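Local structure of double-stranded RNA-binding protein 1 (Arabidopsis thaliana, 3ADJ) at residues 19-27 with 38-46. The protein binds double-stranded RNA and helps DICER-LIKE 1 process primary and precursor microRNAs accurately into mature microRNAs in the nucleus. Residues are numbered along the deposited sequence; the frame is centred on the assembly and turned at random.
Sequences YAIPLYQCQ and FTCTVEIGG
The Tyr19 ring lies with one face over Gly45, whose CA is 3.6 Å from the ring centroid in a CH-pi contact. A CB on Gly45 would collide with the carbonyl O of Ile44, so the backbone shape there calls for glycine. Next along, Pro22 CB packs on Ile44 CG1 at 3.5 Å, and both side chains also touch Leu10 of helix 4-15. The Tyr24 side chain runs alongside Val42, the CD2 and CE2 atoms of its ring against Val42 CG2. A chi1 of -65° sets the ring beside the backbone N, alongside Val42. The Tyr24 side chain also touches Lys7 and Leu10 of helix 4-15. With an alanine in place of Tyr24, Val42 CG2 would probably lose its aromatic neighbour and a gap would be likely to open beside helix 4-15. This is the antiparallel hairpin of the second double-stranded RNA-binding domain, an alpha-beta-beta-beta-alpha fold whose helices pack on the sheet face carrying Tyr24, Val42 and Cys40. Pairs of backbone hydrogen bonds join Leu23 with Glu43, Gln25 with Thr41 and Gln27 with Thr39. In one, Gln25 N donates to Thr41 O at 2.8 Å. On the other face, Leu23 and Glu43 run alongside each other. There Gln25 CB meets Thr41 CB at 4.0 Å, while Gln27 NE2 gives Gln25 OE1 a weak hydrogen bond.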
ATOM      1  N   TYR A  19      -3.723  15.637   5.796  1.00 26.65           N
ATOM      2  CA  TYR A  19      -3.097  15.363   4.489  1.00 25.72           C
ATOM      3  C   TYR A  19      -4.070  15.239   3.325  1.00 25.07           C
ATOM      4  O   TYR A  19      -5.261  15.490   3.472  1.00 24.92           O
ATOM      5  CB  TYR A  19      -2.172  14.143   4.539  1.00 25.82           C
ATOM      6  CG  TYR A  19      -1.123  14.219   5.612  1.00 25.90           C
ATOM      7  CD1 TYR A  19      -1.223  13.421   6.741  1.00 26.26           C
ATOM      8  CD2 TYR A  19      -0.040  15.097   5.511  1.00 25.56           C
ATOM      9  CE1 TYR A  19      -0.275  13.485   7.746  1.00 26.51           C
ATOM     10  CE2 TYR A  19       0.921  15.163   6.514  1.00 25.63           C
ATOM     11  CZ  TYR A  19       0.789  14.349   7.632  1.00 26.25           C
ATOM     12  OH  TYR A  19       1.709  14.378   8.653  1.00 26.81           O
ATOM     13  N   ALA A  20      -3.531  14.829   2.178  1.00 24.40           N
ATOM     14  CA  ALA A  20      -4.183  14.991   0.886  1.00 23.79           C
ATOM     15  C   ALA A  20      -4.571  13.674   0.215  1.00 23.63           C
ATOM     16  O   ALA A  20      -4.443  13.538  -1.014  1.00 23.68           O
ATOM     17  CB  ALA A  20      -3.279  15.789  -0.031  1.00 23.76           C
ATOM     18  N   ILE A  21      -5.046  12.708   1.003  1.00 22.99           N
ATOM     19  CA  ILE A  21      -5.547  11.455   0.442  1.00 22.42           C
ATOM     20  C   ILE A  21      -4.409  10.548  -0.025  1.00 22.28           C
ATOM     21  O   ILE A  21      -3.428  11.023  -0.612  1.00 21.79           O
ATOM     22  CB  ILE A  21      -6.589  11.700  -0.707  1.00 22.23           C
ATOM     23  CG1 ILE A  21      -8.014  11.490  -0.163  1.00 22.03           C
ATOM     24  CG2 ILE A  21      -6.386  10.712  -1.870  1.00 22.65           C
ATOM     25  CD1 ILE A  21      -9.104  11.822  -1.156  1.00 22.19           C
ATOM     26  N   PRO A  22      -4.539   9.233   0.248  1.00 22.18           N
ATOM     27  CA  PRO A  22      -3.534   8.250  -0.102  1.00 22.42           C
ATOM     28  C   PRO A  22      -3.480   7.954  -1.598  1.00 22.69           C
ATOM     29  O   PRO A  22      -4.496   7.698  -2.210  1.00 22.45           O
ATOM     30  CB  PRO A  22      -3.981   7.016   0.677  1.00 22.61           C
ATOM     31  CG  PRO A  22      -5.025   7.507   1.635  1.00 22.30           C
ATOM     32  CD  PRO A  22      -5.670   8.605   0.945  1.00 21.90           C
ATOM     33  N   LEU A  23      -2.287   8.009  -2.171  1.00 23.39           N
ATOM     34  CA  LEU A  23      -2.075   7.678  -3.565  1.00 24.23           C
ATOM     35  C   LEU A  23      -1.470   6.288  -3.612  1.00 25.04           C
ATOM     36  O   LEU A  23      -0.497   6.018  -2.929  1.00 25.21           O
ATOM     37  CB  LEU A  23      -1.121   8.681  -4.222  1.00 24.06           C
ATOM     38  CG  LEU A  23      -1.311  10.196  -4.053  1.00 23.67           C
ATOM     39  CD1 LEU A  23      -0.035  10.910  -4.441  1.00 23.55           C
ATOM     40  CD2 LEU A  23      -2.506  10.771  -4.827  1.00 21.54           C
ATOM     41  N   TYR A  24      -2.065   5.408  -4.410  1.00 26.09           N
ATOM     42  CA  TYR A  24      -1.637   4.015  -4.511  1.00 26.93           C
ATOM     43  C   TYR A  24      -0.799   3.856  -5.765  1.00 27.93           C
ATOM     44  O   TYR A  24      -1.135   4.352  -6.820  1.00 27.54           O
ATOM     45  CB  TYR A  24      -2.853   3.053  -4.520  1.00 26.58           C
ATOM     46  CG  TYR A  24      -3.635   3.064  -3.229  1.00 25.77           C
ATOM     47  CD1 TYR A  24      -4.486   4.110  -2.915  1.00 24.14           C
ATOM     48  CD2 TYR A  24      -3.498   2.031  -2.299  1.00 27.10           C
ATOM     49  CE1 TYR A  24      -5.189   4.129  -1.727  1.00 25.50           C
ATOM     50  CE2 TYR A  24      -4.197   2.035  -1.086  1.00 25.71           C
ATOM     51  CZ  TYR A  24      -5.036   3.090  -0.817  1.00 27.32           C
ATOM     52  OH  TYR A  24      -5.731   3.116   0.361  1.00 28.30           O
ATOM     53  N   GLN A  25       0.313   3.167  -5.647  1.00 29.59           N
ATOM     54  CA  GLN A  25       1.115   2.919  -6.813  1.00 31.63           C
ATOM     55  C   GLN A  25       1.349   1.429  -6.935  1.00 32.84           C
ATOM     56  O   GLN A  25       1.134   0.701  -5.984  1.00 32.94           O
ATOM     57  CB  GLN A  25       2.432   3.661  -6.712  1.00 31.86           C
ATOM     58  CG  GLN A  25       3.017   3.988  -8.053  1.00 33.13           C
ATOM     59  CD  GLN A  25       4.499   4.071  -8.008  1.00 34.70           C
ATOM     60  OE1 GLN A  25       5.173   3.104  -7.647  1.00 35.42           O
ATOM     61  NE2 GLN A  25       5.033   5.228  -8.385  1.00 36.49           N
ATOM     62  N   CYS A  26       1.777   0.987  -8.115  1.00 34.61           N
ATOM     63  CA  CYS A  26       2.017  -0.425  -8.387  1.00 35.87           C
ATOM     64  C   CYS A  26       3.308  -0.641  -9.171  1.00 36.28           C
ATOM     65  O   CYS A  26       3.664   0.168 -10.021  1.00 35.94           O
ATOM     66  CB  CYS A  26       0.842  -1.013  -9.157  1.00 35.84           C
ATOM     67  SG  CYS A  26       0.462  -2.673  -8.657  1.00 38.73           S
ATOM     68  N   GLN A  27       4.008  -1.733  -8.868  1.00 37.21           N
ATOM     69  CA  GLN A  27       5.231  -2.098  -9.584  1.00 38.13           C
ATOM     70  C   GLN A  27       5.330  -3.575  -9.900  1.00 38.59           C
ATOM     71  O   GLN A  27       4.576  -4.382  -9.396  1.00 39.06           O
ATOM     72  CB  GLN A  27       6.456  -1.701  -8.791  1.00 38.15           C
ATOM     73  CG  GLN A  27       6.901  -0.288  -8.997  1.00 39.17           C
ATOM     74  CD  GLN A  27       7.585   0.198  -7.773  1.00 41.44           C
ATOM     75  OE1 GLN A  27       8.767  -0.071  -7.575  1.00 43.14           O
ATOM     76  NE2 GLN A  27       6.835   0.869  -6.898  1.00 41.42           N
ATOM     77  N   PHE A  38       4.163  -8.483  -7.904  1.00 30.69           N
ATOM     78  CA  PHE A  38       3.757  -7.067  -7.819  1.00 30.45           C
ATOM     79  C   PHE A  38       4.107  -6.472  -6.468  1.00 30.64           C
ATOM     80  O   PHE A  38       3.741  -7.030  -5.458  1.00 31.46           O
ATOM     81  CB  PHE A  38       2.241  -6.902  -7.999  1.00 29.70           C
ATOM     82  CG  PHE A  38       1.649  -7.712  -9.114  1.00 30.29           C
ATOM     83  CD1 PHE A  38       1.093  -8.963  -8.864  1.00 29.62           C
ATOM     84  CD2 PHE A  38       1.612  -7.221 -10.413  1.00 30.75           C
ATOM     85  CE1 PHE A  38       0.533  -9.724  -9.887  1.00 28.34           C
ATOM     86  CE2 PHE A  38       1.056  -7.983 -11.437  1.00 29.60           C
ATOM     87  CZ  PHE A  38       0.521  -9.238 -11.168  1.00 28.77           C
ATOM     88  N   THR A  39       4.797  -5.342  -6.434  1.00 30.64           N
ATOM     89  CA  THR A  39       4.968  -4.608  -5.189  1.00 31.46           C
ATOM     90  C   THR A  39       4.080  -3.370  -5.282  1.00 32.36           C
ATOM     91  O   THR A  39       4.104  -2.667  -6.306  1.00 33.15           O
ATOM     92  CB  THR A  39       6.427  -4.174  -4.995  1.00 31.72           C
ATOM     93  OG1 THR A  39       7.287  -5.309  -5.108  1.00 32.80           O
ATOM     94  CG2 THR A  39       6.638  -3.568  -3.653  1.00 31.70           C
ATOM     95  N   CYS A  40       3.283  -3.107  -4.250  1.00 32.28           N
ATOM     96  CA  CYS A  40       2.342  -1.995  -4.279  1.00 32.91           C
ATOM     97  C   CYS A  40       2.751  -0.986  -3.264  1.00 32.92           C
ATOM     98  O   CYS A  40       3.385  -1.324  -2.276  1.00 33.72           O
ATOM     99  CB  CYS A  40       0.909  -2.443  -3.977  1.00 33.11           C
ATOM    100  SG  CYS A  40       0.037  -3.192  -5.381  1.00 37.88           S
ATOM    101  N   THR A  41       2.358   0.263  -3.480  1.00 32.86           N
ATOM    102  CA  THR A  41       2.778   1.355  -2.614  1.00 32.07           C
ATOM    103  C   THR A  41       1.634   2.281  -2.218  1.00 32.05           C
ATOM    104  O   THR A  41       0.699   2.503  -2.994  1.00 32.64           O
ATOM    105  CB  THR A  41       3.879   2.118  -3.287  1.00 31.89           C
ATOM    106  OG1 THR A  41       5.083   1.354  -3.161  1.00 32.07           O
ATOM    107  CG2 THR A  41       4.071   3.464  -2.654  1.00 32.57           C
ATOM    108  N   VAL A  42       1.709   2.793  -0.995  1.00 31.26           N
ATOM    109  CA  VAL A  42       0.743   3.748  -0.480  1.00 30.95           C
ATOM    110  C   VAL A  42       1.465   4.976   0.080  1.00 30.48           C
ATOM    111  O   VAL A  42       2.276   4.879   0.989  1.00 30.58           O
ATOM    112  CB  VAL A  42      -0.190   3.069   0.557  1.00 31.16           C
ATOM    113  CG1 VAL A  42      -0.999   4.063   1.375  1.00 30.99           C
ATOM    114  CG2 VAL A  42      -1.115   2.151  -0.154  1.00 31.69           C
ATOM    115  N   GLU A  43       1.169   6.134  -0.492  1.00 29.96           N
ATOM    116  CA  GLU A  43       1.797   7.370  -0.079  1.00 29.62           C
ATOM    117  C   GLU A  43       0.762   8.193   0.652  1.00 29.34           C
ATOM    118  O   GLU A  43      -0.273   8.518   0.097  1.00 29.42           O
ATOM    119  CB  GLU A  43       2.340   8.116  -1.304  1.00 29.39           C
ATOM    120  CG  GLU A  43       3.170   9.343  -1.007  1.00 29.44           C
ATOM    121  CD  GLU A  43       3.577  10.118  -2.259  1.00 30.17           C
ATOM    122  OE1 GLU A  43       2.832  10.077  -3.266  1.00 32.59           O
ATOM    123  OE2 GLU A  43       4.638  10.785  -2.239  1.00 30.03           O
ATOM    124  N   ILE A  44       1.030   8.481   1.918  1.00 29.17           N
ATOM    125  CA  ILE A  44       0.223   9.385   2.722  1.00 28.94           C
ATOM    126  C   ILE A  44       1.190  10.253   3.516  1.00 29.35           C
ATOM    127  O   ILE A  44       2.066   9.729   4.230  1.00 29.35           O
ATOM    128  CB  ILE A  44      -0.660   8.631   3.738  1.00 28.74           C
ATOM    129  CG1 ILE A  44      -1.435   7.498   3.073  1.00 29.12           C
ATOM    130  CG2 ILE A  44      -1.623   9.579   4.421  1.00 28.73           C
ATOM    131  CD1 ILE A  44      -1.724   6.337   3.990  1.00 29.11           C
ATOM    132  N   GLY A  45       1.040  11.569   3.393  1.00 29.28           N
ATOM    133  CA  GLY A  45       1.792  12.511   4.221  1.00 29.41           C
ATOM    134  C   GLY A  45       2.977  13.063   3.479  1.00 29.60           C
ATOM    135  O   GLY A  45       3.121  14.270   3.295  1.00 29.98           O
ATOM    136  N   GLY A  46       3.815  12.152   3.029  1.00 29.83           N
ATOM    137  CA  GLY A  46       5.006  12.469   2.265  1.00 30.17           C
ATOM    138  C   GLY A  46       5.853  11.231   2.405  1.00 30.43           C
ATOM    139  O   GLY A  46       7.037  11.234   2.106  1.00 31.04           O
TER